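Putative oxidoreductase molybdopterin-binding subunit (Sulfolobus tokodaii, PDB 4ZOH) probably serves as the molybdenum-bearing, catalytic subunit of an aldehyde oxidase/xanthine dehydrogenase-type oxidoreductase, binding molybdenum through a pterin cytosine dinucleotide. Local coordinates at residues A[188-191]-A[192-195]; A[212-215]-A[216-220]; A[246-249]-A[250-254]; A[293-296]-A[297-301]; A[469-472]-A[473-476]. One frame throughout, in Å; residues are numbered along the deposited sequence.

Contact 1: A[188-191]-A[192-195]; sequences AHYL and RRNL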
# COMPACT_ATOMS: atom_id res chain seq x y z
N ALA A 188 -2.75 -13.81 -11.91
CA ALA A 188 -1.98 -13.88 -10.64
C ALA A 188 -1.58 -15.37 -10.30
O ALA A 188 -0.48 -15.63 -9.90
CB ALA A 188 -2.74 -13.25 -9.50
N HIS A 189 -2.47 -16.33 -10.55
CA HIS A 189 -2.30 -17.69 -10.08
C HIS A 189 -1.25 -18.41 -10.90
O HIS A 189 -0.44 -19.14 -10.32
CB HIS A 189 -3.66 -18.40 -10.10
CG HIS A 189 -4.76 -17.57 -9.52
ND1 HIS A 189 -4.98 -17.46 -8.15
CD2 HIS A 189 -5.72 -16.80 -10.11
CE1 HIS A 189 -6.02 -16.66 -7.93
NE2 HIS A 189 -6.49 -16.25 -9.10
N TYR A 190 -1.22 -18.12 -12.21
CA TYR A 190 -0.21 -18.67 -13.11
C TYR A 190 1.19 -18.07 -12.88
O TYR A 190 2.18 -18.80 -12.78
CB TYR A 190 -0.63 -18.54 -14.58
CG TYR A 190 0.35 -19.12 -15.55
CD1 TYR A 190 0.71 -20.48 -15.50
CD2 TYR A 190 0.89 -18.32 -16.54
CE1 TYR A 190 1.64 -21.00 -16.42
CE2 TYR A 190 1.80 -18.81 -17.46
CZ TYR A 190 2.15 -20.15 -17.40
OH TYR A 190 3.07 -20.57 -18.32
N LEU A 191 1.26 -16.76 -12.72
CA LEU A 191 2.50 -16.13 -12.29
C LEU A 191 2.97 -16.72 -10.91
O LEU A 191 4.13 -16.98 -10.72
CB LEU A 191 2.42 -14.60 -12.30
CG LEU A 191 3.63 -13.84 -11.75
CD1 LEU A 191 4.77 -14.17 -12.75
CD2 LEU A 191 3.36 -12.35 -11.80
N ARG A 192 2.07 -16.94 -9.98
CA ARG A 192 2.51 -17.53 -8.76
C ARG A 192 3.18 -18.94 -9.00
O ARG A 192 4.26 -19.21 -8.45
CB ARG A 192 1.36 -17.70 -7.81
CG ARG A 192 1.86 -18.16 -6.46
CD ARG A 192 0.73 -18.44 -5.51
NE ARG A 192 1.23 -19.42 -4.55
CZ ARG A 192 1.22 -20.75 -4.75
NH1 ARG A 192 0.67 -21.27 -5.86
NH2 ARG A 192 1.77 -21.56 -3.81
N ARG A 193 2.53 -19.79 -9.80
CA ARG A 193 3.10 -21.08 -10.13
C ARG A 193 4.47 -20.92 -10.78
O ARG A 193 5.37 -21.67 -10.45
CB ARG A 193 2.18 -21.88 -10.99
CG ARG A 193 1.07 -22.53 -10.22
CD ARG A 193 0.25 -23.45 -11.13
NE ARG A 193 -0.51 -22.72 -12.18
CZ ARG A 193 -1.70 -22.11 -11.99
NH1 ARG A 193 -2.29 -22.05 -10.80
NH2 ARG A 193 -2.31 -21.53 -13.02
N ASN A 194 4.64 -19.95 -11.66
CA ASN A 194 5.92 -19.72 -12.28
C ASN A 194 6.97 -19.30 -11.24
O ASN A 194 8.10 -19.76 -11.27
CB ASN A 194 5.83 -18.70 -13.40
CG ASN A 194 5.08 -19.23 -14.62
OD1 ASN A 194 5.03 -20.45 -14.81
ND2 ASN A 194 4.46 -18.32 -15.44
N LEU A 195 6.59 -18.43 -10.32
CA LEU A 195 7.56 -18.03 -9.31
C LEU A 195 7.86 -19.17 -8.30
O LEU A 195 9.00 -19.36 -7.95
CB LEU A 195 7.14 -16.74 -8.63
CG LEU A 195 6.99 -15.51 -9.49
CD1 LEU A 195 6.35 -14.37 -8.63
CD2 LEU A 195 8.34 -15.10 -10.15
O HOH W 1 -1.13 -20.36 -7.76

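Contact 2: A[212-215]-A[216-220]; sequences GGAF and GSKII. With MCN (pterin cytosine dinucleotide), chain D.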
# COMPACT_ATOMS: atom_id res chain seq x y z
N GLY A 212 -3.24 -2.41 -17.61
CA GLY A 212 -3.54 -1.61 -18.80
C GLY A 212 -3.45 -2.40 -20.11
O GLY A 212 -2.75 -1.93 -21.04
N GLY A 213 -4.15 -3.55 -20.21
CA GLY A 213 -4.08 -4.40 -21.44
C GLY A 213 -2.79 -5.27 -21.49
O GLY A 213 -1.84 -5.06 -20.67
N ALA A 214 -2.72 -6.18 -22.48
CA ALA A 214 -1.65 -7.16 -22.55
C ALA A 214 -1.59 -7.71 -23.97
O ALA A 214 -0.51 -7.66 -24.63
CB ALA A 214 -1.93 -8.27 -21.57
N PHE A 215 -2.76 -8.23 -24.43
CA PHE A 215 -2.95 -8.76 -25.81
C PHE A 215 -1.97 -9.93 -26.04
O PHE A 215 -1.47 -10.11 -27.13
CB PHE A 215 -2.77 -7.66 -26.86
CG PHE A 215 -3.62 -6.44 -26.57
CD1 PHE A 215 -4.99 -6.46 -26.82
CD2 PHE A 215 -3.05 -5.28 -26.00
CE1 PHE A 215 -5.78 -5.33 -26.54
CE2 PHE A 215 -3.85 -4.16 -25.70
CZ PHE A 215 -5.22 -4.18 -25.96
N GLY A 216 -1.70 -10.66 -24.93
CA GLY A 216 -0.98 -11.90 -24.97
C GLY A 216 0.43 -11.66 -24.45
O GLY A 216 1.01 -12.54 -23.97
N SER A 217 0.91 -10.42 -24.47
CA SER A 217 2.24 -10.08 -24.04
C SER A 217 2.59 -10.32 -22.55
O SER A 217 3.78 -10.19 -22.23
CB SER A 217 2.58 -8.65 -24.44
OG SER A 217 2.01 -7.75 -23.53
N LYS A 218 1.60 -10.60 -21.67
CA LYS A 218 1.79 -10.69 -20.22
C LYS A 218 1.33 -12.08 -19.67
O LYS A 218 1.10 -12.27 -18.45
CB LYS A 218 1.10 -9.51 -19.47
CG LYS A 218 1.73 -8.13 -19.80
CD LYS A 218 0.89 -6.92 -19.31
CE LYS A 218 1.46 -5.63 -19.84
NZ LYS A 218 0.71 -4.44 -19.25
N ILE A 219 1.13 -13.03 -20.58
CA ILE A 219 0.89 -14.41 -20.14
C ILE A 219 2.12 -14.99 -19.41
O ILE A 219 2.03 -15.44 -18.26
CB ILE A 219 0.56 -15.35 -21.32
CG1 ILE A 219 -0.69 -14.85 -22.06
CG2 ILE A 219 0.41 -16.80 -20.79
CD1 ILE A 219 -1.02 -15.74 -23.30
N ILE A 220 3.27 -14.93 -20.09
CA ILE A 220 4.47 -15.55 -19.57
C ILE A 220 5.01 -14.70 -18.42
O ILE A 220 4.66 -13.49 -18.30
CB ILE A 220 5.55 -15.68 -20.69
CG1 ILE A 220 6.10 -14.32 -21.17
CG2 ILE A 220 4.97 -16.52 -21.83
CD1 ILE A 220 7.27 -14.46 -22.14
N1 MCN D . -18.46 -12.00 -24.56
C2 MCN D . -19.83 -12.21 -24.51
N3 MCN D . -20.41 -13.29 -25.12
C4 MCN D . -19.59 -14.17 -25.82
C5 MCN D . -18.21 -13.96 -25.89
C6 MCN D . -17.63 -12.88 -25.23
O2 MCN D . -20.60 -11.46 -23.90
N4 MCN D . -20.16 -15.20 -26.41
C1' MCN D . -17.94 -10.83 -23.85
C2D MCN D . -17.53 -11.24 -22.43
O2' MCN D . -18.54 -11.04 -21.49
C3' MCN D . -16.43 -10.26 -22.11
C4D MCN D . -15.68 -10.33 -23.38
O4D MCN D . -16.74 -10.38 -24.44
O3' MCN D . -16.88 -8.97 -21.89
C5' MCN D . -14.99 -11.64 -23.04
O5' MCN D . -14.43 -12.19 -24.08
PA MCN D . -13.87 -13.71 -24.09
O1A MCN D . -14.27 -14.62 -23.04
O2A MCN D . -14.16 -14.00 -25.54
O3A MCN D . -12.24 -13.27 -24.05
PB MCN D . -11.47 -13.01 -22.66
O1B MCN D . -10.94 -14.34 -22.17
O2B MCN D . -12.21 -12.23 -21.66
O3B MCN D . -10.36 -12.10 -23.19
C10 MCN D . -9.08 -12.60 -23.68
C9' MCN D . -8.75 -11.98 -25.01
C8' MCN D . -7.39 -12.22 -25.42
S8' MCN D . -6.78 -13.86 -25.50
C7' MCN D . -6.58 -11.22 -25.87
S7' MCN D . -4.94 -11.52 -26.52
C6' MCN D . -7.03 -9.85 -25.99
C7 MCN D . -8.59 -9.79 -25.98
O9' MCN D . -9.02 -10.58 -24.89
N5' MCN D . -6.42 -8.95 -25.01
C4A MCN D . -7.06 -7.80 -24.52
N8' MCN D . -9.05 -8.38 -25.77
C4B MCN D . -8.39 -7.52 -24.95
N1' MCN D . -9.05 -6.42 -24.56
C2' MCN D . -8.46 -5.58 -23.72
N2' MCN D . -9.13 -4.52 -23.34
N3' MCN D . -7.12 -5.77 -23.23
C4' MCN D . -6.38 -6.90 -23.65
O4' MCN D . -5.20 -7.08 -23.25

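Contact 3: A[246-249]-A[250-254]; sequences TEEF and ISAGH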
# COMPACT_ATOMS: atom_id res chain seq x y z
N THR A 246 10.62 2.35 -24.70
CA THR A 246 11.75 1.83 -25.57
C THR A 246 12.14 0.41 -25.17
O THR A 246 12.14 -0.52 -26.00
CB THR A 246 12.94 2.79 -25.63
OG1 THR A 246 12.47 4.05 -26.11
CG2 THR A 246 14.07 2.28 -26.57
N GLU A 247 12.37 0.20 -23.88
CA GLU A 247 12.62 -1.15 -23.39
C GLU A 247 11.53 -2.12 -23.77
O GLU A 247 11.81 -3.28 -24.20
CB GLU A 247 12.75 -1.12 -21.84
CG GLU A 247 14.09 -0.50 -21.38
CD GLU A 247 14.23 -0.65 -19.88
OE1 GLU A 247 14.64 -1.73 -19.39
OE2 GLU A 247 13.88 0.32 -19.22
N GLU A 248 10.27 -1.70 -23.57
CA GLU A 248 9.16 -2.61 -23.79
C GLU A 248 9.23 -3.02 -25.28
O GLU A 248 9.21 -4.18 -25.58
CB GLU A 248 7.80 -1.90 -23.47
CG GLU A 248 6.67 -2.91 -23.38
CD GLU A 248 6.63 -3.74 -22.11
OE1 GLU A 248 5.56 -4.35 -21.88
OE2 GLU A 248 7.66 -3.80 -21.30
N PHE A 249 9.38 -2.06 -26.20
CA PHE A 249 9.36 -2.38 -27.63
C PHE A 249 10.43 -3.38 -28.00
O PHE A 249 10.16 -4.28 -28.75
CB PHE A 249 9.55 -1.11 -28.50
CG PHE A 249 8.26 -0.43 -28.81
CD1 PHE A 249 7.30 -1.10 -29.59
CD2 PHE A 249 7.98 0.86 -28.33
CE1 PHE A 249 6.08 -0.52 -29.89
CE2 PHE A 249 6.78 1.46 -28.65
CZ PHE A 249 5.82 0.79 -29.43
N ILE A 250 11.62 -3.23 -27.40
CA ILE A 250 12.78 -4.02 -27.71
C ILE A 250 12.75 -5.43 -27.08
O ILE A 250 13.35 -6.39 -27.60
CB ILE A 250 13.94 -3.11 -27.33
CG1 ILE A 250 14.33 -2.29 -28.54
CG2 ILE A 250 15.03 -3.74 -26.53
CD1 ILE A 250 15.11 -1.07 -28.14
N SER A 251 12.01 -5.57 -26.00
CA SER A 251 12.06 -6.83 -25.24
C SER A 251 10.78 -7.60 -25.10
O SER A 251 10.77 -8.71 -24.54
CB SER A 251 12.65 -6.53 -23.83
OG SER A 251 11.90 -5.54 -23.15
N ALA A 252 9.64 -7.04 -25.50
CA ALA A 252 8.42 -7.76 -25.12
C ALA A 252 7.29 -7.48 -26.08
O ALA A 252 7.30 -6.42 -26.76
CB ALA A 252 8.03 -7.46 -23.70
N GLY A 253 6.35 -8.42 -26.11
CA GLY A 253 5.15 -8.40 -26.93
C GLY A 253 5.32 -8.61 -28.43
O GLY A 253 4.36 -8.36 -29.17
N HIS A 254 6.49 -9.10 -28.90
CA HIS A 254 6.65 -9.52 -30.32
C HIS A 254 5.85 -10.75 -30.63
O HIS A 254 5.87 -11.70 -29.87
CB HIS A 254 8.12 -9.80 -30.67
CG HIS A 254 9.00 -8.61 -30.53
ND1 HIS A 254 10.05 -8.35 -31.39
CD2 HIS A 254 8.97 -7.58 -29.64
CE1 HIS A 254 10.64 -7.22 -31.04
NE2 HIS A 254 10.00 -6.72 -29.98

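Contact 4: A[293-296]-A[297-301]; sequences DESG and NVKST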
# COMPACT_ATOMS: atom_id res chain seq x y z
N ASP A 293 5.28 -20.90 -25.18
CA ASP A 293 4.06 -20.12 -25.51
C ASP A 293 3.89 -20.12 -27.02
O ASP A 293 2.91 -20.65 -27.54
CB ASP A 293 4.29 -18.67 -25.02
CG ASP A 293 3.09 -17.74 -25.28
OD1 ASP A 293 1.97 -18.27 -25.44
OD2 ASP A 293 3.32 -16.51 -25.31
N GLU A 294 4.88 -19.59 -27.72
CA GLU A 294 4.86 -19.46 -29.15
C GLU A 294 4.87 -20.75 -29.96
O GLU A 294 4.19 -20.85 -30.99
CB GLU A 294 5.96 -18.57 -29.67
CG GLU A 294 5.80 -18.36 -31.17
CD GLU A 294 4.49 -17.64 -31.59
OE1 GLU A 294 3.68 -17.23 -30.73
OE2 GLU A 294 4.29 -17.50 -32.79
N SER A 295 5.64 -21.75 -29.51
CA SER A 295 5.60 -23.02 -30.19
C SER A 295 4.17 -23.67 -30.18
O SER A 295 3.78 -24.29 -31.18
CB SER A 295 6.67 -23.97 -29.62
OG SER A 295 6.30 -25.33 -29.74
N GLY A 296 3.43 -23.59 -29.07
CA GLY A 296 2.02 -24.06 -29.09
C GLY A 296 1.21 -23.30 -30.17
O GLY A 296 0.31 -23.87 -30.83
N ASN A 297 1.54 -22.01 -30.33
CA ASN A 297 0.90 -21.12 -31.35
C ASN A 297 1.22 -21.54 -32.82
O ASN A 297 0.34 -21.42 -33.70
CB ASN A 297 1.33 -19.66 -31.12
CG ASN A 297 0.78 -19.10 -29.82
OD1 ASN A 297 -0.04 -19.73 -29.19
ND2 ASN A 297 1.19 -17.92 -29.46
N VAL A 298 2.45 -22.05 -33.04
CA VAL A 298 2.82 -22.59 -34.36
C VAL A 298 1.87 -23.68 -34.84
O VAL A 298 1.43 -23.70 -36.02
CB VAL A 298 4.33 -23.01 -34.42
CG1 VAL A 298 4.63 -23.71 -35.73
CG2 VAL A 298 5.22 -21.79 -34.23
N LYS A 299 1.54 -24.53 -33.92
CA LYS A 299 0.62 -25.58 -34.12
C LYS A 299 -0.78 -25.07 -34.44
O LYS A 299 -1.44 -25.65 -35.32
CB LYS A 299 0.60 -26.48 -32.92
CG LYS A 299 1.99 -27.12 -32.75
CD LYS A 299 1.98 -28.04 -31.56
CE LYS A 299 3.38 -28.37 -31.09
NZ LYS A 299 3.10 -29.42 -30.06
N SER A 300 -1.19 -23.98 -33.77
CA SER A 300 -2.50 -23.37 -34.03
C SER A 300 -2.55 -22.87 -35.47
O SER A 300 -3.54 -23.13 -36.17
CB SER A 300 -2.72 -22.21 -33.06
OG SER A 300 -2.91 -22.76 -31.79
N THR A 301 -1.46 -22.22 -35.92
CA THR A 301 -1.39 -21.75 -37.28
C THR A 301 -1.59 -22.89 -38.31
O THR A 301 -2.47 -22.78 -39.20
CB THR A 301 -0.04 -21.13 -37.55
OG1 THR A 301 0.19 -20.09 -36.61
CG2 THR A 301 0.06 -20.61 -38.99
O HOH W 2 0.17 -20.30 -26.44
O HOH W 3 5.88 -28.03 -29.02

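Contact 5: A[469-472]-A[473-476]; sequences WGDT and EIIE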
# COMPACT_ATOMS: atom_id res chain seq x y z
N TRP A 469 -11.12 -10.42 -8.38
CA TRP A 469 -10.18 -11.37 -8.99
C TRP A 469 -8.74 -10.88 -8.70
O TRP A 469 -8.60 -9.73 -8.27
CB TRP A 469 -10.37 -11.41 -10.53
CG TRP A 469 -10.05 -10.15 -11.33
CD1 TRP A 469 -8.88 -9.88 -11.95
CD2 TRP A 469 -10.92 -9.04 -11.64
NE1 TRP A 469 -8.93 -8.68 -12.60
CE2 TRP A 469 -10.18 -8.13 -12.41
CE3 TRP A 469 -12.23 -8.70 -11.27
CZ2 TRP A 469 -10.70 -6.91 -12.90
CZ3 TRP A 469 -12.78 -7.45 -11.75
CH2 TRP A 469 -11.99 -6.58 -12.57
N GLY A 470 -7.73 -11.73 -9.00
CA GLY A 470 -6.37 -11.23 -9.12
C GLY A 470 -5.56 -11.16 -7.83
O GLY A 470 -4.53 -10.53 -7.80
N ASP A 471 -6.01 -11.85 -6.79
CA ASP A 471 -5.24 -12.04 -5.56
C ASP A 471 -5.26 -13.52 -5.22
O ASP A 471 -6.33 -14.11 -5.07
CB ASP A 471 -5.80 -11.22 -4.40
CG ASP A 471 -4.95 -11.29 -3.11
OD1 ASP A 471 -4.02 -12.11 -2.94
OD2 ASP A 471 -5.24 -10.48 -2.22
N THR A 472 -4.08 -14.12 -5.13
CA THR A 472 -3.97 -15.59 -4.87
C THR A 472 -4.50 -15.89 -3.48
O THR A 472 -4.75 -17.08 -3.13
CB THR A 472 -2.52 -16.10 -5.04
OG1 THR A 472 -1.69 -15.41 -4.10
CG2 THR A 472 -1.98 -15.83 -6.43
N GLU A 473 -4.74 -14.85 -2.66
CA GLU A 473 -5.30 -15.13 -1.31
C GLU A 473 -6.82 -15.07 -1.14
O GLU A 473 -7.37 -15.43 -0.05
CB GLU A 473 -4.69 -14.21 -0.29
CG GLU A 473 -3.28 -14.66 0.12
CD GLU A 473 -2.82 -14.14 1.48
OE1 GLU A 473 -3.70 -13.78 2.34
OE2 GLU A 473 -1.57 -14.13 1.67
N ILE A 474 -7.53 -14.61 -2.17
CA ILE A 474 -8.99 -14.46 -2.02
C ILE A 474 -9.74 -15.60 -2.75
O ILE A 474 -10.98 -15.62 -2.77
CB ILE A 474 -9.48 -13.08 -2.50
CG1 ILE A 474 -9.26 -12.96 -4.00
CG2 ILE A 474 -8.82 -11.94 -1.73
CD1 ILE A 474 -9.73 -11.65 -4.60
N ILE A 475 -8.99 -16.48 -3.45
CA ILE A 475 -9.60 -17.63 -4.13
C ILE A 475 -8.60 -18.80 -4.15
O ILE A 475 -7.35 -18.59 -4.20
CB ILE A 475 -10.14 -17.27 -5.55
CG1 ILE A 475 -11.09 -18.38 -6.11
CG2 ILE A 475 -9.04 -16.85 -6.50
CD1 ILE A 475 -11.78 -18.03 -7.42
N GLU A 476 -9.14 -20.02 -4.11
CA GLU A 476 -8.31 -21.23 -4.09
C GLU A 476 -7.24 -21.21 -5.19
O GLU A 476 -6.09 -21.47 -4.90
CB GLU A 476 -9.16 -22.51 -4.18
CG GLU A 476 -8.32 -23.77 -4.08
CD GLU A 476 -9.11 -25.10 -4.12
OE1 GLU A 476 -10.29 -25.11 -4.53
OE2 GLU A 476 -8.55 -26.13 -3.63

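Contact 1: A[188-191]-A[192-195]
The phenol ring of Tyr190 takes the amide of Asn194 on one face, with ND2 3.4 Å above the ring plane and displaced toward the CE2 side. The two planes stand 72° apart, the amide standing steeply over the ring. Arg193 comes to the same ring differently: its NH2 lies near the ring plane at the edge, 3.8 Å from Tyr190 CB. One face of that guanidinium is laid over backbone, with His189 O 3.5 Å above it. Arg193 folds back this way because its chain bends at chi3 (-66°); the group's bonds go to Asp477, by a salt bridge, and to Gly478 O.

All this sits on the first turns of helix 188-199, in the beta-alpha-beta unit with strands 179-183 and 204-207. Arg192 N donates to Ala188 O at 2.9 Å, and Leu195 N likewise to Leu191 O. On the buried side Leu191 CD1 meets Leu195 CG at 4.2 Å.

A water in the plane of the Arg192 guanidinium receives from NH1 at 2.8 Å and donates to His189 O. The same NH1 forms a salt bridge with Asp430 of the second subunit, so the positive charge of Arg192 is probably balanced across the subunit interface.

Contact 2: A[212-215]-A[216-220]
Ala214 O is gripped twice by Ser217: the hydroxyl OG donates to it at 2.8 Å and the backbone N at 3.1 Å. Both donors come from the same face of the carbonyl plane, the N standing well above it and the OG tilted only 24°. Ser217 can do this because its OG lies between backbone N and carbonyl carbon (chi1 81°), folded back over the turn. A third bond runs from Lys218 NZ to Gly213 O at 3.0 Å, nearly in line with the C=O; the ammonium also donates to Glu166 O and Ser184 OG.

The backbone here makes a type I' beta turn from Ala214 to Ser217, with a type I turn from Gly216 to Ile219 overlapping it. The turn presents two successive amides to the cofactor: Ala214 N and Phe215 N both donate to O4' of the pterin cytosine dinucleotide, at 2.7 Å and 2.9 Å. That oxygen sits over the centre of the Phe215 ring, 3.5 Å above its plane, while Phe215 CE1 comes to 3.3 Å from cofactor C4'. Behind the turn, Ala214 CB packs on Lys218 CD.

Gly216 has phi 105°, where a side chain would be jammed against Phe215 O, and its N is 3.7 Å from the dithiolene sulfur S7' of the cofactor. Two N-H groups converging on O4' are consistent with a carbonyl oxygen there and would probably polarise it; the serine bonds close the turn and the lysine holds the residue before it, which probably keeps both amides in place.

Contact 3: A[246-249]-A[250-254]
Glu248 O is held by two backbone amides, Ala252 N at 2.9 Å and Ser251 N at 3.2 Å. They arrive from different directions: Ala252 N nearly in line with the carbonyl, Ser251 N well above its plane. This is the C-terminal end of helix 245-251, where the chain turns off into strand 254-266; Ala252 is the first residue to leave helical angles, and Gly253 follows with positive phi.

One carbonyl back, Ser251 turns its hydroxyl onto the helix. OG lies between its own N and carbonyl carbon (chi1 56°) and donates to Glu247 O in a bond modelled very short, its exact length doubtful, to which Ser251 N adds a weak one. The acidic ends of the two glutamates look elsewhere: Glu247 forms a salt bridge with Arg38 and a hydrogen bond with Tyr92, and Glu248 a salt bridge with Arg168.

The carbonyl after Glu248, Phe249 O, is met by a side chain from beyond the turn. His254 NE2 donates to it at 2.7 Å, along a nearly straight N-H...O path (164°) with the oxygen within 8° of the imidazole plane, while ND1 accepts from Arg159 NE. A leucine in place of His254 would probably leave Phe249 O without this donor and Arg159 NE without this acceptor. On the side where Thr246 OG1 hydrogen-bonds an acidic residue of another protein chain, Thr246 and Ile250 run side by side, Thr246 CG2 resting 3.8 Å from Ile250 CD1.

Contact 4: A[293-296]-A[297-301]
Helix 288-304 runs unbroken through 293-301, with Val298 N bonded to Glu294 O at 2.9 Å, Ser300 N to Gly296 O at 3.3 Å, and a weaker Asn297 N to Asp293 O bond. The main side-chain link spans one turn: Asn297 ND2 donates to Glu294 OE1 at 2.9 Å. It meets that oxygen from above the carboxylate plane, the amide and carboxylate being almost perpendicular (89°). A bend at chi2 (62°) brings the Glu294 carboxylate back across the asparagine, so that OE1 also lies 3.4 Å from Asn297 CB. OE2 forms a salt bridge with Lys258 of strand 254-266.

The helix is the crossover of a beta-alpha-beta unit between strands 272-282 and 313-321, and Val298 faces the sheet at Ala281. Toward the loop, Asn297 ND2 also donates to Ser330 OG, and Asp293 OD2 accepts from Ser330 N. An alanine at Asn297 is likely to leave Glu294 OE1 and Ser330 OG without this donor, the carboxylate then relying on Lys258.

Beside strand 129-138, a water 2.8 Å from Ser295 OG is also a weak acceptor from Lys299 NZ, whose chain is extended beyond CG.

Contact 5: A[469-472]-A[473-476]
Glu473 N donates to Asp471 OD1 at 2.8 Å, closing an Asx turn at this tight corner. The N-H points fairly straight at the oxygen but meets it from above the carboxylate plane, 56° out of it. Asp471 is placed for this by chi1 -175°, with CG swung to the carbonyl side of its own backbone; OD1 also touches Glu473 CB at 3.4 Å. The other oxygen, OD2, forms a salt bridge with Arg205. The Glu473 side chain runs outward instead, its carboxylate paired with Lys178 and with Arg468 of the second subunit, so the two acidic groups are turned to different cations.

Ile474 N closes the corner by bonding to Asp471 O at 3.2 Å, an almost linear N-H...O (170°) that approaches from above the carbonyl plane. With it, Asp471 to Ile474 form a type I beta turn, which holds the Asx turn within it, in the loop that leads from strand 465-468 toward helix 486-512. The Ile474 side chain crosses that of Asp471 at about a right angle: CG1 lies 3.9 Å from Asp471 CB, while CG2 comes up to Asp471 OD2. Its CD1 reaches back to Trp469 N at 4.2 Å. The same residue packs on Ile474 of the second subunit, which puts the turn in the interface between the two copies.

Ile475 leaves the turn extended, and its CG2 grazes Asp471 O at 4.1 Å. Its side chain packs against Val422 and Val436, on strands 420-427 and 433-437.

Contact 2 is the one at the cofactor: by nearest atoms, Gly216 lies about 4 Å from the molybdenum and Gly213 about 6 Å from the iron-sulfur cluster. Contacts 1, 3 and 4 all touch it. Tyr190 CE2 of contact 1 is 3.5 Å from Ile219 O, Ser217 CB is 3.6 Å from Gly253 CA of contact 3, and Ile220 CG2 is 3.9 Å from Asp293 OD2 of contact 4, whose Asp293 side chain is about 8 Å from the molybdenum. Contact 5 packs on contact 1, His189 CE1 lying 3.3 Å from Ile475 CG2, and so joins the second molybdopterin-binding region to the first; its nearest atoms are about 10 Å from contact 2.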